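Local atomic coordinates of 2-C-methyl-D-erythritol 4-phosphate cytidylyltransferase (Neisseria gonorrhoeae, PDB entry 1VGW), a protein that probably catalyses the transfer of a cytidylyl group from CTP to 2-C-methyl-D-erythritol 4-phosphate, releasing diphosphate, in the non-mevalonate route to isoprenoids. Residues V55-S58 with P59-F63; Q82-A85 with E86-N90. All coordinates share one frame; numbering follows the deposited sequence.

Following the chain from its N terminus, interaction 1 comes first: Val55-Ser58 leaves the parallel strand 52-56, and Pro59-Phe63 turns it back toward helix 63-70. That helix leads to strand 75-77, which lies parallel to 52-56. Interaction 2 then closes the first turn of helix 84-98, where Gln82-Ala85 runs directly into Glu86-Asn90. Both are local contacts within continuous stretches, so they lie in series and neither nest nor cross. Their centres are about 13 Å apart, and they meet where Val56 CG1 packs 4.0 Å from Thr87 OG1. Together they illustrate how strand ends and helix starts are shaped in an alpha/beta nucleotidyltransferase.

Interaction 1: V55-S58 with P59-F63; sequences VVVS and PEDTF
Ser58 and Asp61 fasten the two ends of a tight turn. The hydroxyl of Ser58 does most of the work: its OG accepts from Asp61 N at 3.1 Å, with an N-H...O angle of 141°, and more weakly from Glu60 N at 3.2 Å. A weak bond from Asp61 N to Ser58 O, also 3.1 Å, makes the third link, so a single N-H is shared between a hydroxyl and a carbonyl. A chi1 of 98°, well away from a staggered value, swings OG inward over the turn, consistent with a hydroxyl drawn toward two N-H groups at once. Pro59 holds the corner. Its ring nitrogen brings no N-H, and its CD lies 3.5 Å from Ser58 CB, while the backbone angles of Pro59 and Glu60 are those of a type I turn.

Beyond the corner, Asp61 turns back toward Val57, just past the end of the strand. Its CB rests 3.3 Å from Ser58 O, and with CG trans to the backbone N (chi1 -167°) OD1 reaches Val57 CG1 at 3.5 Å, the two side chains crossing at about a right angle. The carboxylate is engaged on both oxygens: OD1 is hydrogen-bonded to Tyr28 OH, and OD2 weakly caps Ala64 N in helix 63-70.

The paired side-chain and carbonyl bonds of Ser58 are those of an ST motif, here followed at once by a helix-capping aspartate. The turn lies in the loop that opens the right-handed beta-alpha-beta crossover from strand 52-56 through helix 63-70 to strand 75-77, in this Rossmann-like cytidylyltransferase fold.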
ATOM      1  N   VAL B  55       7.208  22.114  14.489  1.00 27.99           N
ATOM      2  CA  VAL B  55       6.109  21.223  14.838  1.00 29.36           C
ATOM      3  C   VAL B  55       4.967  22.103  15.354  1.00 28.04           C
ATOM      4  O   VAL B  55       5.310  22.974  16.163  1.00 28.88           O
ATOM      5  CB  VAL B  55       6.430  20.247  15.998  1.00 33.56           C
ATOM      6  CG1 VAL B  55       5.234  19.275  16.147  1.00 31.76           C
ATOM      7  CG2 VAL B  55       7.691  19.450  15.735  1.00 32.70           C
ATOM      8  N   VAL B  56       3.776  21.974  14.822  1.00 28.01           N
ATOM      9  CA  VAL B  56       2.679  22.816  15.311  1.00 31.04           C
ATOM     10  C   VAL B  56       1.679  21.938  16.090  1.00 35.27           C
ATOM     11  O   VAL B  56       1.132  20.974  15.535  1.00 34.91           O
ATOM     12  CB  VAL B  56       1.925  23.528  14.189  1.00 30.30           C
ATOM     13  CG1 VAL B  56       0.765  24.316  14.774  1.00 29.73           C
ATOM     14  CG2 VAL B  56       2.836  24.453  13.385  1.00 31.25           C
ATOM     15  N   VAL B  57       1.523  22.207  17.382  1.00 36.82           N
ATOM     16  CA  VAL B  57       0.582  21.446  18.187  1.00 40.81           C
ATOM     17  C   VAL B  57      -0.581  22.311  18.676  1.00 44.89           C
ATOM     18  O   VAL B  57      -0.546  23.535  18.579  1.00 44.63           O
ATOM     19  CB  VAL B  57       1.222  20.868  19.462  1.00 36.94           C
ATOM     20  CG1 VAL B  57       2.270  19.831  19.159  1.00 29.26           C
ATOM     21  CG2 VAL B  57       1.733  22.049  20.301  1.00 34.82           C
ATOM     22  N   SER B  58      -1.517  21.633  19.347  1.00 48.38           N
ATOM     23  CA  SER B  58      -2.679  22.351  19.919  1.00 52.06           C
ATOM     24  C   SER B  58      -2.211  23.030  21.197  1.00 54.23           C
ATOM     25  O   SER B  58      -1.257  22.557  21.821  1.00 52.99           O
ATOM     26  CB  SER B  58      -3.790  21.354  20.220  1.00 55.98           C
ATOM     27  OG  SER B  58      -3.802  20.972  21.590  1.00 53.96           O
ATOM     28  N   PRO B  59      -2.854  24.105  21.603  1.00 57.54           N
ATOM     29  CA  PRO B  59      -2.455  24.841  22.797  1.00 60.37           C
ATOM     30  C   PRO B  59      -2.720  24.055  24.059  1.00 62.44           C
ATOM     31  O   PRO B  59      -2.130  24.282  25.120  1.00 63.78           O
ATOM     32  CB  PRO B  59      -3.263  26.120  22.734  1.00 60.34           C
ATOM     33  CG  PRO B  59      -4.461  25.766  21.916  1.00 59.90           C
ATOM     34  CD  PRO B  59      -4.001  24.737  20.919  1.00 58.65           C
ATOM     35  N   GLU B  60      -3.603  23.057  23.966  1.00 63.94           N
ATOM     36  CA  GLU B  60      -3.897  22.197  25.093  1.00 65.02           C
ATOM     37  C   GLU B  60      -2.809  21.140  25.280  1.00 64.86           C
ATOM     38  O   GLU B  60      -2.565  20.706  26.407  1.00 65.13           O
ATOM     39  CB  GLU B  60      -5.248  21.505  24.919  1.00 68.63           C
ATOM     40  CG  GLU B  60      -6.435  22.367  25.289  1.00 74.35           C
ATOM     41  CD  GLU B  60      -6.798  23.390  24.235  1.00 79.51           C
ATOM     42  OE1 GLU B  60      -7.789  24.132  24.467  1.00 82.53           O
ATOM     43  OE2 GLU B  60      -6.127  23.476  23.181  1.00 79.00           O
ATOM     44  N   ASP B  61      -2.159  20.748  24.187  1.00 63.05           N
ATOM     45  CA  ASP B  61      -1.127  19.731  24.232  1.00 61.48           C
ATOM     46  C   ASP B  61      -0.068  20.042  25.287  1.00 60.62           C
ATOM     47  O   ASP B  61       0.477  21.147  25.283  1.00 61.46           O
ATOM     48  CB  ASP B  61      -0.462  19.521  22.874  1.00 63.27           C
ATOM     49  CG  ASP B  61       0.389  18.270  22.800  1.00 65.05           C
ATOM     50  OD1 ASP B  61       0.795  17.885  21.674  1.00 63.70           O
ATOM     51  OD2 ASP B  61       0.660  17.636  23.851  1.00 65.41           O
ATOM     52  N   THR B  62       0.253  19.042  26.096  1.00 58.92           N
ATOM     53  CA  THR B  62       1.229  19.145  27.155  1.00 58.75           C
ATOM     54  C   THR B  62       2.474  18.318  26.912  1.00 59.14           C
ATOM     55  O   THR B  62       3.593  18.862  27.095  1.00 59.72           O
ATOM     56  CB  THR B  62       0.640  18.823  28.549  1.00 59.49           C
ATOM     57  OG1 THR B  62      -0.045  17.550  28.527  1.00 61.16           O
ATOM     58  CG2 THR B  62      -0.337  19.917  28.961  1.00 55.65           C
ATOM     59  N   PHE B  63       2.357  17.137  26.295  1.00 58.51           N
ATOM     60  CA  PHE B  63       3.520  16.286  26.046  1.00 60.04           C
ATOM     61  C   PHE B  63       4.523  16.973  25.114  1.00 60.31           C
ATOM     62  O   PHE B  63       5.714  16.653  25.177  1.00 60.15           O
ATOM     63  CB  PHE B  63       3.200  14.890  25.559  1.00 61.97           C
ATOM     64  CG  PHE B  63       4.363  13.937  25.446  1.00 63.76           C
ATOM     65  CD1 PHE B  63       5.050  13.510  26.576  1.00 64.94           C
ATOM     66  CD2 PHE B  63       4.771  13.437  24.220  1.00 62.60           C
ATOM     67  CE1 PHE B  63       6.124  12.638  26.483  1.00 63.33           C
ATOM     68  CE2 PHE B  63       5.842  12.571  24.120  1.00 62.86           C
ATOM     69  CZ  PHE B  63       6.527  12.169  25.250  1.00 62.30           C
TER

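Interaction 2: Q82-A85 with E86-N90; sequences QTRA and ETVRN
Across the first turn of helix 84-98, Arg84 O accepts from Val88 N at 2.9 Å and Ala85 O from Arg89 N at 3.1 Å, while the preceding link, Thr87 N to Thr83 O, is less certain because the carbonyl is crowded in the model. Thr83 stands at the N-cap. With chi1 67° its OG1 sits between the backbone N and the carbonyl carbon, facing Glu86 N; the bond from Glu86 N to Thr83 OG1 is nearly straight but weak at 3.4 Å. Glu86 reaches back in an extended chain, and its OE1 takes a weak bond from Gln82 N, also 3.4 Å. Its carboxylate lies beside the Gln82 amide, the two planes 88° apart. Because the carboxylate answers Gln82 N and not Thr83 N, this is no classical capping box.

Further along, Arg89 folds back and brings one face of its guanidinium over Ala85 O, which sits toward the rim. Arg84 extends the other way: its NH2 lies 3.9 Å from Val88 CG2 and pairs with Glu192, while NH1 makes a salt bridge to Asp111. The side chains of Arg84 and Lys214, predicted to position the substrate MEP, are about 6 Å apart, so this N-capped helix start probably borders the active site.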
ATOM      1  N   GLN B  82      -8.311  23.669  14.127  1.00 55.83           N
ATOM      2  CA  GLN B  82      -9.349  22.709  14.472  1.00 57.51           C
ATOM      3  C   GLN B  82      -9.270  21.518  13.528  1.00 56.58           C
ATOM      4  O   GLN B  82      -9.938  20.509  13.754  1.00 57.42           O
ATOM      5  CB  GLN B  82     -10.731  23.345  14.502  1.00 63.13           C
ATOM      6  CG  GLN B  82     -10.920  24.307  15.673  1.00 67.45           C
ATOM      7  CD  GLN B  82     -12.074  25.258  15.520  1.00 71.31           C
ATOM      8  OE1 GLN B  82     -12.634  25.763  16.515  1.00 75.06           O
ATOM      9  NE2 GLN B  82     -12.480  25.554  14.290  1.00 71.66           N
ATOM     10  N   THR B  83      -8.507  21.661  12.441  1.00 53.83           N
ATOM     11  CA  THR B  83      -8.254  20.618  11.481  1.00 50.58           C
ATOM     12  C   THR B  83      -6.799  20.695  10.961  1.00 49.49           C
ATOM     13  O   THR B  83      -6.154  21.728  11.077  1.00 48.45           O
ATOM     14  CB  THR B  83      -9.159  20.631  10.250  1.00 49.31           C
ATOM     15  OG1 THR B  83      -8.865  21.797   9.479  1.00 49.47           O
ATOM     16  CG2 THR B  83     -10.630  20.528  10.580  1.00 47.65           C
ATOM     17  N   ARG B  84      -6.321  19.621  10.339  1.00 47.36           N
ATOM     18  CA  ARG B  84      -4.981  19.582   9.764  1.00 45.16           C
ATOM     19  C   ARG B  84      -4.809  20.742   8.763  1.00 45.11           C
ATOM     20  O   ARG B  84      -3.813  21.484   8.839  1.00 44.00           O
ATOM     21  CB  ARG B  84      -4.707  18.260   9.078  1.00 39.88           C
ATOM     22  CG  ARG B  84      -3.246  17.833   8.953  1.00 40.43           C
ATOM     23  CD  ARG B  84      -3.059  16.673   8.017  1.00 36.50           C
ATOM     24  NE  ARG B  84      -1.684  16.334   7.654  1.00 41.12           N
ATOM     25  CZ  ARG B  84      -0.943  16.853   6.684  1.00 38.55           C
ATOM     26  NH1 ARG B  84       0.302  16.436   6.442  1.00 39.55           N
ATOM     27  NH2 ARG B  84      -1.401  17.840   5.934  1.00 34.33           N
ATOM     28  N   ALA B  85      -5.825  20.997   7.946  1.00 42.78           N
ATOM     29  CA  ALA B  85      -5.735  22.053   6.943  1.00 43.67           C
ATOM     30  C   ALA B  85      -5.505  23.411   7.588  1.00 44.23           C
ATOM     31  O   ALA B  85      -4.616  24.190   7.189  1.00 45.24           O
ATOM     32  CB  ALA B  85      -6.928  22.042   6.035  1.00 40.97           C
ATOM     33  N   GLU B  86      -6.218  23.687   8.671  1.00 43.55           N
ATOM     34  CA  GLU B  86      -6.054  24.926   9.391  1.00 43.22           C
ATOM     35  C   GLU B  86      -4.722  25.056  10.098  1.00 41.48           C
ATOM     36  O   GLU B  86      -4.178  26.161  10.203  1.00 41.59           O
ATOM     37  CB  GLU B  86      -7.221  25.157  10.367  1.00 46.58           C
ATOM     38  CG  GLU B  86      -7.413  26.666  10.585  1.00 54.96           C
ATOM     39  CD  GLU B  86      -8.286  27.030  11.764  1.00 58.31           C
ATOM     40  OE1 GLU B  86      -9.203  26.251  12.129  1.00 58.77           O
ATOM     41  OE2 GLU B  86      -8.052  28.131  12.326  1.00 55.98           O
ATOM     42  N   THR B  87      -4.162  23.952  10.626  1.00 41.01           N
ATOM     43  CA  THR B  87      -2.860  24.038  11.301  1.00 38.03           C
ATOM     44  C   THR B  87      -1.747  24.213  10.299  1.00 37.76           C
ATOM     45  O   THR B  87      -0.838  25.043  10.499  1.00 39.88           O
ATOM     46  CB  THR B  87      -2.605  23.005  12.372  1.00 40.73           C
ATOM     47  OG1 THR B  87      -1.421  22.216  12.195  1.00 38.83           O
ATOM     48  CG2 THR B  87      -3.775  22.099  12.680  1.00 36.11           C
ATOM     49  N   VAL B  88      -1.793  23.558   9.140  1.00 35.74           N
ATOM     50  CA  VAL B  88      -0.772  23.783   8.125  1.00 36.54           C
ATOM     51  C   VAL B  88      -0.795  25.262   7.687  1.00 36.17           C
ATOM     52  O   VAL B  88       0.218  25.936   7.627  1.00 34.73           O
ATOM     53  CB  VAL B  88      -0.920  22.890   6.894  1.00 34.32           C
ATOM     54  CG1 VAL B  88      -0.051  23.425   5.758  1.00 39.44           C
ATOM     55  CG2 VAL B  88      -0.459  21.459   7.196  1.00 33.27           C
ATOM     56  N   ARG B  89      -1.981  25.798   7.495  1.00 36.84           N
ATOM     57  CA  ARG B  89      -2.156  27.191   7.076  1.00 39.19           C
ATOM     58  C   ARG B  89      -1.529  28.145   8.066  1.00 40.98           C
ATOM     59  O   ARG B  89      -0.771  29.065   7.706  1.00 41.90           O
ATOM     60  CB  ARG B  89      -3.662  27.466   6.950  1.00 42.94           C
ATOM     61  CG  ARG B  89      -4.072  28.252   5.759  1.00 48.01           C
ATOM     62  CD  ARG B  89      -5.444  27.914   5.200  1.00 47.46           C
ATOM     63  NE  ARG B  89      -6.456  27.927   6.259  1.00 51.49           N
ATOM     64  CZ  ARG B  89      -7.419  27.004   6.325  1.00 54.34           C
ATOM     65  NH1 ARG B  89      -7.501  26.048   5.399  1.00 51.39           N
ATOM     66  NH2 ARG B  89      -8.268  27.022   7.343  1.00 53.95           N
ATOM     67  N   ASN B  90      -1.771  27.920   9.375  1.00 40.01           N
ATOM     68  CA  ASN B  90      -1.192  28.796  10.388  1.00 37.36           C
ATOM     69  C   ASN B  90       0.330  28.672  10.461  1.00 35.80           C
ATOM     70  O   ASN B  90       1.064  29.621  10.754  1.00 34.86           O
ATOM     71  CB  ASN B  90      -1.771  28.482  11.764  1.00 38.27           C
ATOM     72  CG  ASN B  90      -3.241  28.624  11.964  1.00 39.24           C
ATOM     73  OD1 ASN B  90      -4.003  29.298  11.286  1.00 35.65           O
ATOM     74  ND2 ASN B  90      -3.737  27.910  13.021  1.00 42.91           N
TER